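Local coordinates for protein Exo-poly-alpha-D-galacturonosidase (PDB 3JUR) that probably hydrolyses polygalacturonate, the backbone of pectin, as a hyperthermoactive family 28 exopolygalacturonase that assembles into a tetramer, at residues N223-I231 / Y248-F256; V285-H296 / V313-R324. One frame throughout, in Å; residues are numbered along the deposited sequence.

Overall arrangement
Interactions 1 and 2 are two samples of one repeating principle: parallel strands stacked coil upon coil along the beta-helix of a family 28 glycosidase. Their centres lie 13 Å apart, and the chain completes interaction 1 before it enters interaction 2. The segment 248-256 is the neighbour of 285-296 in the stack, so the two contacts join directly. Cys254 is one joint: its N lies 2.9 Å from Asn288 OD1 and its O 2.8 Å from Leu289 N, both probable hydrogen bonds. Nearby, the salt bridge of Glu252 with Arg286 carries the ionic chemistry of interaction 1 into interaction 2. Both contacts also reach a second subunit, interaction 2 with more residues.

Interaction 1. Residues N223-I231 / Y248-F256; sequences NVIIRNIEI and YMLIEKCRF
Arg227 and Glu252 sit opposite each other in adjacent parallel strands, yet they are linked through a water and not by a direct salt bridge. The water accepts from Arg227 NH2 at 2.6 Å, in the plane of the guanidinium, and donates to Glu252 OE2 at 2.9 Å, while Arg227 NE stays 4.4 Å from that same OE2. Each group has a direct partner elsewhere: Arg227 NH1 bridges to Glu204 and Glu20, and Glu252 OE1 to Arg286.

Beneath this pair runs regular parallel pairing, with the short strands 224-227 and 249-252 only 2° from parallel. The peptides of Val224 and Ile226 bond alternately with those of Tyr248, Leu250 and Glu252. At Asn228 and Lys253 both chains take positive phi and bend together, and the pairing resumes with Arg255 N on Ile229 O. The two side chains at the bend run side by side, Asn228 ND2 resting 3.4 Å from Lys253 CB.

Inside the bend, Cys254 SG lies against Ile229 CG1 at 3.5 Å; with chi1 at 68°, that branch lies between the isoleucine's backbone N and carbonyl carbon, where it meets the sulfur. Ile231 CG1 meets Phe256 CD1 obliquely at 3.9 Å, and on the same face Val224 packs against Met249. Glu230 and Arg255 lie alongside one another on the opposite face, CG to CG at 3.7 Å; the carboxylate and guanidinium planes are only 15° apart, but the charged atoms are not in contact. Arg255 also packs on Leu289 of a second subunit.

The face of Val224, Ile226, Met249 and Phe256 is thus apolar throughout, whereas the other sets buried Ile225 and Leu250 beside charged residues. There Glu204, Arg227, Glu252 and Arg286 alternate in sign, so each charge would probably partly offset the next, with the water bridging the interval where Arg227 and Glu252 stand apart.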
# COMPACT_ATOMS: atom_id res chain seq x y z
N ASN D 223 -43.35 6.34 -13.27
CA ASN D 223 -43.57 4.97 -12.82
C ASN D 223 -43.24 3.94 -13.91
O ASN D 223 -44.13 3.31 -14.50
CB ASN D 223 -44.99 4.78 -12.26
CG ASN D 223 -45.23 3.37 -11.75
OD1 ASN D 223 -44.29 2.63 -11.49
ND2 ASN D 223 -46.50 3.00 -11.61
N VAL D 224 -41.94 3.78 -14.15
CA VAL D 224 -41.45 2.88 -15.18
C VAL D 224 -40.56 1.79 -14.55
O VAL D 224 -39.65 2.09 -13.77
CB VAL D 224 -40.67 3.66 -16.28
CG1 VAL D 224 -40.23 2.74 -17.41
CG2 VAL D 224 -41.51 4.83 -16.82
N ILE D 225 -40.86 0.53 -14.87
CA ILE D 225 -40.07 -0.61 -14.42
C ILE D 225 -39.49 -1.35 -15.63
O ILE D 225 -40.23 -1.76 -16.53
CB ILE D 225 -40.90 -1.59 -13.54
CG1 ILE D 225 -41.38 -0.91 -12.26
CG2 ILE D 225 -40.10 -2.84 -13.20
CD1 ILE D 225 -42.54 -1.65 -11.56
N ILE D 226 -38.18 -1.51 -15.66
CA ILE D 226 -37.52 -2.34 -16.65
C ILE D 226 -36.69 -3.36 -15.89
O ILE D 226 -35.79 -3.01 -15.13
CB ILE D 226 -36.67 -1.52 -17.64
CG1 ILE D 226 -37.54 -0.49 -18.35
CG2 ILE D 226 -36.01 -2.44 -18.68
CD1 ILE D 226 -36.79 0.73 -18.80
N ARG D 227 -37.03 -4.63 -16.08
CA ARG D 227 -36.50 -5.67 -15.22
C ARG D 227 -36.33 -6.97 -15.99
O ARG D 227 -37.16 -7.30 -16.84
CB ARG D 227 -37.42 -5.79 -13.99
CG ARG D 227 -37.95 -7.16 -13.66
CD ARG D 227 -39.48 -7.16 -13.62
NE ARG D 227 -40.05 -6.50 -12.44
CZ ARG D 227 -41.32 -6.61 -12.04
NH1 ARG D 227 -42.18 -7.38 -12.70
NH2 ARG D 227 -41.72 -5.96 -10.96
N ASN D 228 -35.25 -7.68 -15.70
CA ASN D 228 -34.94 -8.98 -16.31
C ASN D 228 -34.99 -9.03 -17.84
O ASN D 228 -35.42 -10.02 -18.43
CB ASN D 228 -35.80 -10.10 -15.68
CG ASN D 228 -35.51 -10.29 -14.20
OD1 ASN D 228 -36.24 -9.77 -13.35
ND2 ASN D 228 -34.43 -11.00 -13.89
N ILE D 229 -34.55 -7.95 -18.48
CA ILE D 229 -34.40 -7.92 -19.93
C ILE D 229 -32.93 -8.08 -20.34
O ILE D 229 -32.02 -7.88 -19.53
CB ILE D 229 -34.98 -6.63 -20.57
CG1 ILE D 229 -34.15 -5.41 -20.18
CG2 ILE D 229 -36.45 -6.45 -20.20
CD1 ILE D 229 -34.07 -4.38 -21.26
N GLU D 230 -32.71 -8.46 -21.60
CA GLU D 230 -31.38 -8.45 -22.15
C GLU D 230 -31.29 -7.56 -23.38
O GLU D 230 -32.06 -7.73 -24.33
CB GLU D 230 -30.90 -9.86 -22.50
CG GLU D 230 -29.45 -9.86 -23.00
CD GLU D 230 -28.93 -11.22 -23.43
OE1 GLU D 230 -29.62 -12.23 -23.24
OE2 GLU D 230 -27.79 -11.26 -23.94
N ILE D 231 -30.36 -6.61 -23.34
CA ILE D 231 -29.99 -5.82 -24.51
C ILE D 231 -28.71 -6.40 -25.08
O ILE D 231 -27.70 -6.55 -24.37
CB ILE D 231 -29.72 -4.33 -24.17
CG1 ILE D 231 -30.90 -3.68 -23.45
CG2 ILE D 231 -29.33 -3.55 -25.44
CD1 ILE D 231 -32.13 -3.52 -24.27
N TYR D 248 -39.36 8.56 -11.11
CA TYR D 248 -39.67 7.29 -10.44
C TYR D 248 -39.55 6.12 -11.40
O TYR D 248 -40.53 5.67 -12.02
CB TYR D 248 -41.06 7.29 -9.79
CG TYR D 248 -41.25 8.36 -8.74
CD1 TYR D 248 -40.44 8.41 -7.62
CD2 TYR D 248 -42.28 9.30 -8.86
CE1 TYR D 248 -40.62 9.39 -6.64
CE2 TYR D 248 -42.47 10.28 -7.89
CZ TYR D 248 -41.63 10.32 -6.79
OH TYR D 248 -41.81 11.29 -5.83
N MET D 249 -38.32 5.63 -11.54
CA MET D 249 -38.02 4.54 -12.43
C MET D 249 -37.10 3.55 -11.75
O MET D 249 -36.19 3.94 -10.99
CB MET D 249 -37.37 5.07 -13.72
CG MET D 249 -37.03 4.02 -14.75
SD MET D 249 -36.70 4.77 -16.35
CE MET D 249 -36.00 3.40 -17.23
N LEU D 250 -37.34 2.27 -12.02
CA LEU D 250 -36.50 1.18 -11.55
C LEU D 250 -35.97 0.38 -12.73
O LEU D 250 -36.73 -0.00 -13.62
CB LEU D 250 -37.27 0.27 -10.59
CG LEU D 250 -36.63 -1.05 -10.16
CD1 LEU D 250 -35.33 -0.82 -9.35
CD2 LEU D 250 -37.63 -1.89 -9.36
N ILE D 251 -34.66 0.17 -12.74
CA ILE D 251 -34.00 -0.70 -13.71
C ILE D 251 -33.22 -1.71 -12.89
O ILE D 251 -32.28 -1.34 -12.19
CB ILE D 251 -33.02 0.08 -14.63
CG1 ILE D 251 -33.74 1.21 -15.39
CG2 ILE D 251 -32.32 -0.88 -15.60
CD1 ILE D 251 -32.80 2.27 -16.01
N GLU D 252 -33.62 -2.98 -12.98
CA GLU D 252 -33.02 -4.01 -12.13
C GLU D 252 -32.91 -5.35 -12.84
O GLU D 252 -33.71 -5.67 -13.73
CB GLU D 252 -33.80 -4.14 -10.81
CG GLU D 252 -35.21 -4.73 -10.91
CD GLU D 252 -35.83 -5.04 -9.55
OE1 GLU D 252 -35.22 -4.71 -8.51
OE2 GLU D 252 -36.93 -5.64 -9.52
N LYS D 253 -31.90 -6.13 -12.46
CA LYS D 253 -31.72 -7.51 -12.93
C LYS D 253 -31.59 -7.64 -14.45
O LYS D 253 -31.88 -8.70 -15.00
CB LYS D 253 -32.84 -8.40 -12.38
CG LYS D 253 -32.65 -8.86 -10.93
CD LYS D 253 -31.87 -10.17 -10.88
CE LYS D 253 -30.90 -10.23 -9.70
NZ LYS D 253 -31.59 -10.56 -8.42
N CYS D 254 -31.17 -6.57 -15.12
CA CYS D 254 -31.00 -6.59 -16.58
C CYS D 254 -29.57 -6.96 -17.01
O CYS D 254 -28.61 -6.77 -16.25
CB CYS D 254 -31.40 -5.24 -17.19
SG CYS D 254 -33.12 -4.72 -16.86
N ARG D 255 -29.45 -7.47 -18.23
CA ARG D 255 -28.17 -7.78 -18.87
C ARG D 255 -27.96 -6.89 -20.10
O ARG D 255 -28.88 -6.75 -20.92
CB ARG D 255 -28.12 -9.26 -19.28
CG ARG D 255 -27.00 -9.60 -20.26
CD ARG D 255 -25.76 -10.17 -19.58
NE ARG D 255 -25.74 -11.63 -19.75
CZ ARG D 255 -24.89 -12.30 -20.52
NH1 ARG D 255 -23.94 -11.67 -21.21
NH2 ARG D 255 -24.99 -13.62 -20.60
N PHE D 256 -26.76 -6.31 -20.22
CA PHE D 256 -26.44 -5.35 -21.29
C PHE D 256 -25.16 -5.69 -22.04
O PHE D 256 -24.11 -5.94 -21.44
CB PHE D 256 -26.23 -3.94 -20.73
CG PHE D 256 -27.41 -3.38 -19.99
CD1 PHE D 256 -28.35 -2.59 -20.66
CD2 PHE D 256 -27.56 -3.60 -18.63
CE1 PHE D 256 -29.44 -2.05 -19.97
CE2 PHE D 256 -28.63 -3.06 -17.93
CZ PHE D 256 -29.58 -2.29 -18.60
O HOH W 1 -39.66 -4.80 -9.97

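Interaction 2. Residues V285-H296 / V313-R324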
# COMPACT_ATOMS: atom_id res chain seq x y z
N VAL D 285 -31.16 2.23 -10.25
CA VAL D 285 -30.52 1.26 -11.14
C VAL D 285 -29.77 0.25 -10.25
O VAL D 285 -28.76 0.60 -9.64
CB VAL D 285 -29.53 1.96 -12.10
CG1 VAL D 285 -28.88 0.97 -13.08
CG2 VAL D 285 -30.25 3.08 -12.86
N ARG D 286 -30.28 -0.98 -10.15
CA ARG D 286 -29.68 -1.94 -9.21
C ARG D 286 -29.64 -3.37 -9.73
O ARG D 286 -30.49 -3.78 -10.54
CB ARG D 286 -30.41 -1.88 -7.86
CG ARG D 286 -31.85 -2.37 -7.93
CD ARG D 286 -32.55 -2.25 -6.59
NE ARG D 286 -33.81 -2.99 -6.58
CZ ARG D 286 -34.65 -3.01 -5.55
NH1 ARG D 286 -34.40 -2.32 -4.45
NH2 ARG D 286 -35.77 -3.73 -5.64
N ASP D 287 -28.66 -4.14 -9.24
CA ASP D 287 -28.54 -5.58 -9.53
C ASP D 287 -28.45 -5.91 -11.03
O ASP D 287 -28.93 -6.98 -11.46
CB ASP D 287 -29.69 -6.38 -8.88
CG ASP D 287 -29.89 -6.06 -7.41
OD1 ASP D 287 -28.89 -6.03 -6.65
OD2 ASP D 287 -31.05 -5.84 -7.01
N ASN D 288 -27.86 -5.02 -11.81
CA ASN D 288 -27.70 -5.24 -13.25
C ASN D 288 -26.32 -5.75 -13.60
O ASN D 288 -25.37 -5.62 -12.82
CB ASN D 288 -27.95 -3.95 -14.03
CG ASN D 288 -29.34 -3.40 -13.80
OD1 ASN D 288 -30.33 -3.96 -14.28
ND2 ASN D 288 -29.42 -2.30 -13.08
N LEU D 289 -26.21 -6.32 -14.81
CA LEU D 289 -24.97 -6.87 -15.30
C LEU D 289 -24.68 -6.37 -16.71
O LEU D 289 -25.46 -6.60 -17.63
CB LEU D 289 -25.01 -8.41 -15.27
CG LEU D 289 -23.83 -9.19 -15.86
CD1 LEU D 289 -22.50 -8.85 -15.14
CD2 LEU D 289 -24.09 -10.69 -15.86
N VAL D 290 -23.56 -5.66 -16.86
CA VAL D 290 -23.09 -5.23 -18.17
C VAL D 290 -21.81 -6.00 -18.48
O VAL D 290 -20.81 -5.84 -17.78
CB VAL D 290 -22.83 -3.70 -18.24
CG1 VAL D 290 -22.42 -3.26 -19.67
CG2 VAL D 290 -24.05 -2.91 -17.76
N ILE D 291 -21.83 -6.85 -19.50
CA ILE D 291 -20.58 -7.44 -20.01
C ILE D 291 -20.46 -7.00 -21.45
O ILE D 291 -21.12 -7.54 -22.34
CB ILE D 291 -20.54 -8.99 -19.88
CG1 ILE D 291 -20.78 -9.42 -18.43
CG2 ILE D 291 -19.20 -9.52 -20.42
CD1 ILE D 291 -20.92 -10.94 -18.24
N SER D 292 -19.64 -5.98 -21.67
CA SER D 292 -19.68 -5.26 -22.93
C SER D 292 -18.41 -4.47 -23.21
O SER D 292 -18.23 -3.36 -22.70
CB SER D 292 -20.90 -4.34 -22.95
OG SER D 292 -21.04 -3.70 -24.20
N GLN D 293 -17.53 -5.04 -24.04
CA GLN D 293 -16.37 -4.33 -24.57
C GLN D 293 -16.78 -3.04 -25.27
O GLN D 293 -16.12 -2.00 -25.13
CB GLN D 293 -15.62 -5.24 -25.54
CG GLN D 293 -14.42 -4.59 -26.19
CD GLN D 293 -13.13 -5.06 -25.58
OE1 GLN D 293 -12.46 -5.95 -26.13
NE2 GLN D 293 -12.75 -4.48 -24.42
N ALA D 294 -17.90 -3.10 -26.01
CA ALA D 294 -18.38 -1.98 -26.81
C ALA D 294 -19.01 -0.82 -26.02
O ALA D 294 -19.07 0.30 -26.52
CB ALA D 294 -19.36 -2.49 -27.89
N SER D 295 -19.47 -1.09 -24.79
CA SER D 295 -20.17 -0.08 -24.00
C SER D 295 -19.31 1.14 -23.69
O SER D 295 -18.17 1.00 -23.25
CB SER D 295 -20.71 -0.68 -22.68
OG SER D 295 -21.31 0.33 -21.89
N HIS D 296 -19.87 2.32 -23.91
CA HIS D 296 -19.18 3.59 -23.63
C HIS D 296 -19.29 4.03 -22.17
O HIS D 296 -18.66 5.02 -21.77
CB HIS D 296 -19.75 4.69 -24.54
CG HIS D 296 -19.42 4.50 -25.99
ND1 HIS D 296 -19.50 5.53 -26.91
CD2 HIS D 296 -19.01 3.41 -26.69
CE1 HIS D 296 -19.16 5.08 -28.10
NE2 HIS D 296 -18.86 3.80 -28.00
N VAL D 313 -29.76 6.76 -7.95
CA VAL D 313 -29.00 5.77 -7.20
C VAL D 313 -28.73 4.56 -8.09
O VAL D 313 -29.67 3.94 -8.61
CB VAL D 313 -29.74 5.32 -5.91
CG1 VAL D 313 -28.95 4.23 -5.19
CG2 VAL D 313 -30.01 6.50 -4.97
N ALA D 314 -27.45 4.24 -8.25
CA ALA D 314 -27.02 3.02 -8.93
C ALA D 314 -26.29 2.15 -7.91
O ALA D 314 -25.18 2.48 -7.48
CB ALA D 314 -26.11 3.34 -10.11
N ARG D 315 -26.93 1.05 -7.52
CA ARG D 315 -26.42 0.21 -6.46
C ARG D 315 -26.28 -1.25 -6.87
O ARG D 315 -27.17 -1.81 -7.52
CB ARG D 315 -27.31 0.33 -5.22
CG ARG D 315 -26.76 -0.38 -4.00
CD ARG D 315 -27.71 -0.30 -2.80
NE ARG D 315 -29.04 -0.84 -3.10
CZ ARG D 315 -29.34 -2.13 -3.22
NH1 ARG D 315 -28.41 -3.07 -3.08
NH2 ARG D 315 -30.59 -2.49 -3.48
N ASN D 316 -25.17 -1.87 -6.46
CA ASN D 316 -24.93 -3.30 -6.64
C ASN D 316 -25.02 -3.75 -8.09
O ASN D 316 -25.65 -4.75 -8.40
CB ASN D 316 -25.88 -4.13 -5.75
CG ASN D 316 -25.39 -5.56 -5.55
OD1 ASN D 316 -24.21 -5.80 -5.32
ND2 ASN D 316 -26.31 -6.52 -5.65
N ASN D 317 -24.39 -2.99 -8.98
CA ASN D 317 -24.31 -3.38 -10.36
C ASN D 317 -22.93 -3.95 -10.65
O ASN D 317 -21.97 -3.70 -9.90
CB ASN D 317 -24.60 -2.19 -11.28
CG ASN D 317 -25.97 -1.59 -11.03
OD1 ASN D 317 -26.99 -2.18 -11.38
ND2 ASN D 317 -26.00 -0.42 -10.41
N VAL D 318 -22.85 -4.74 -11.71
CA VAL D 318 -21.59 -5.33 -12.15
C VAL D 318 -21.31 -4.94 -13.60
O VAL D 318 -22.12 -5.21 -14.48
CB VAL D 318 -21.59 -6.86 -11.98
CG1 VAL D 318 -20.32 -7.47 -12.59
CG2 VAL D 318 -21.70 -7.24 -10.49
N TYR D 319 -20.15 -4.31 -13.81
CA TYR D 319 -19.75 -3.82 -15.14
C TYR D 319 -18.46 -4.52 -15.55
O TYR D 319 -17.48 -4.52 -14.81
CB TYR D 319 -19.54 -2.31 -15.10
CG TYR D 319 -20.74 -1.55 -14.56
CD1 TYR D 319 -21.87 -1.34 -15.35
CD2 TYR D 319 -20.75 -1.07 -13.26
CE1 TYR D 319 -22.98 -0.65 -14.86
CE2 TYR D 319 -21.85 -0.36 -12.77
CZ TYR D 319 -22.96 -0.16 -13.57
OH TYR D 319 -24.03 0.52 -13.07
N MET D 320 -18.46 -5.13 -16.73
CA MET D 320 -17.31 -5.88 -17.20
C MET D 320 -16.91 -5.45 -18.60
O MET D 320 -17.75 -5.42 -19.50
CB MET D 320 -17.59 -7.38 -17.18
CG MET D 320 -17.68 -7.99 -15.79
SD MET D 320 -17.81 -9.80 -15.81
CE MET D 320 -16.62 -10.25 -17.07
N ASN D 321 -15.62 -5.13 -18.77
CA ASN D 321 -15.00 -4.81 -20.08
C ASN D 321 -15.40 -3.46 -20.65
O ASN D 321 -14.97 -3.09 -21.76
CB ASN D 321 -15.22 -5.93 -21.12
CG ASN D 321 -14.87 -7.33 -20.59
OD1 ASN D 321 -13.91 -7.51 -19.86
ND2 ASN D 321 -15.67 -8.32 -20.98
N VAL D 322 -16.21 -2.71 -19.90
CA VAL D 322 -16.78 -1.43 -20.35
C VAL D 322 -15.72 -0.34 -20.48
O VAL D 322 -14.65 -0.42 -19.86
CB VAL D 322 -17.93 -0.95 -19.43
CG1 VAL D 322 -19.02 -2.02 -19.33
CG2 VAL D 322 -17.41 -0.57 -18.02
N GLU D 323 -16.01 0.68 -21.28
CA GLU D 323 -15.07 1.78 -21.42
C GLU D 323 -14.98 2.59 -20.14
O GLU D 323 -13.88 3.03 -19.75
CB GLU D 323 -15.44 2.70 -22.59
CG GLU D 323 -15.19 2.08 -23.96
CD GLU D 323 -15.48 3.04 -25.11
OE1 GLU D 323 -15.84 4.21 -24.84
OE2 GLU D 323 -15.33 2.64 -26.28
N ARG D 324 -16.13 2.80 -19.51
CA ARG D 324 -16.27 3.62 -18.31
C ARG D 324 -17.34 3.05 -17.40
O ARG D 324 -18.37 2.54 -17.88
CB ARG D 324 -16.65 5.07 -18.67
CG ARG D 324 -15.66 5.76 -19.59
CD ARG D 324 -16.14 7.08 -20.16
NE ARG D 324 -15.26 7.41 -21.28
CZ ARG D 324 -15.43 6.97 -22.52
NH1 ARG D 324 -16.50 6.23 -22.84
NH2 ARG D 324 -14.55 7.29 -23.46
O HOH W 2 -28.97 -5.88 -4.06
O HOH W 3 -31.99 -5.19 -4.24
O HOH W 4 -14.01 -1.33 -23.56
O HOH W 5 -15.25 0.14 -26.79
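Asn288 and Asn317 lie side by side with their amides pointing the same way and only 6° from parallel, an alignment set by matching torsions, each CG being turned away from its carbonyl carbon (chi1 -59° in Asn288). Asn317 OD1 is gripped twice, by the backbone N and by ND2 of Asn288, both at 3.0 Å. The other end of the Asn317 amide also works: ND2 donates to Val285 O at 3.0 Å from above the carbonyl plane, while Arg315 N takes the same oxygen nearly end-on.

At the neighbouring pair the flat groups are instead crossed: the Asp287 carboxylate and the Asn316 amide stand 82° apart, and Asn316 ND2 meets Asp287 OD1 at 2.8 Å. Two waters carry the carboxylate on to Arg315. The side chains of Arg286 and Arg315 run alongside each other, their guanidinium planes steeply crossed; Glu11 bridges to both and Glu252 to Arg286.

Further along, Val290 CG2 sits 3.6 Å from CD1 of the obliquely placed Tyr319 ring. Leu289 and Val318 extend together on the other face, where Met320 of a second subunit packs against both. Beyond the strands, Glu323 OE1 lies over one face of the His296 ring and also receives Arg324 NH1, which donates to His296 O at 2.7 Å as well.

The series of amides goes on to Asn346, whose OD1 and ND2 serve Asn317 N and Ala314 O; at its other end Asn288 bonds the backbone of Cys254 and Ile251. Such an asparagine ladder, satisfying buried backbone groups at a sharp turn between strands, is a hallmark of right-handed parallel beta-helices of the pectate lyase type.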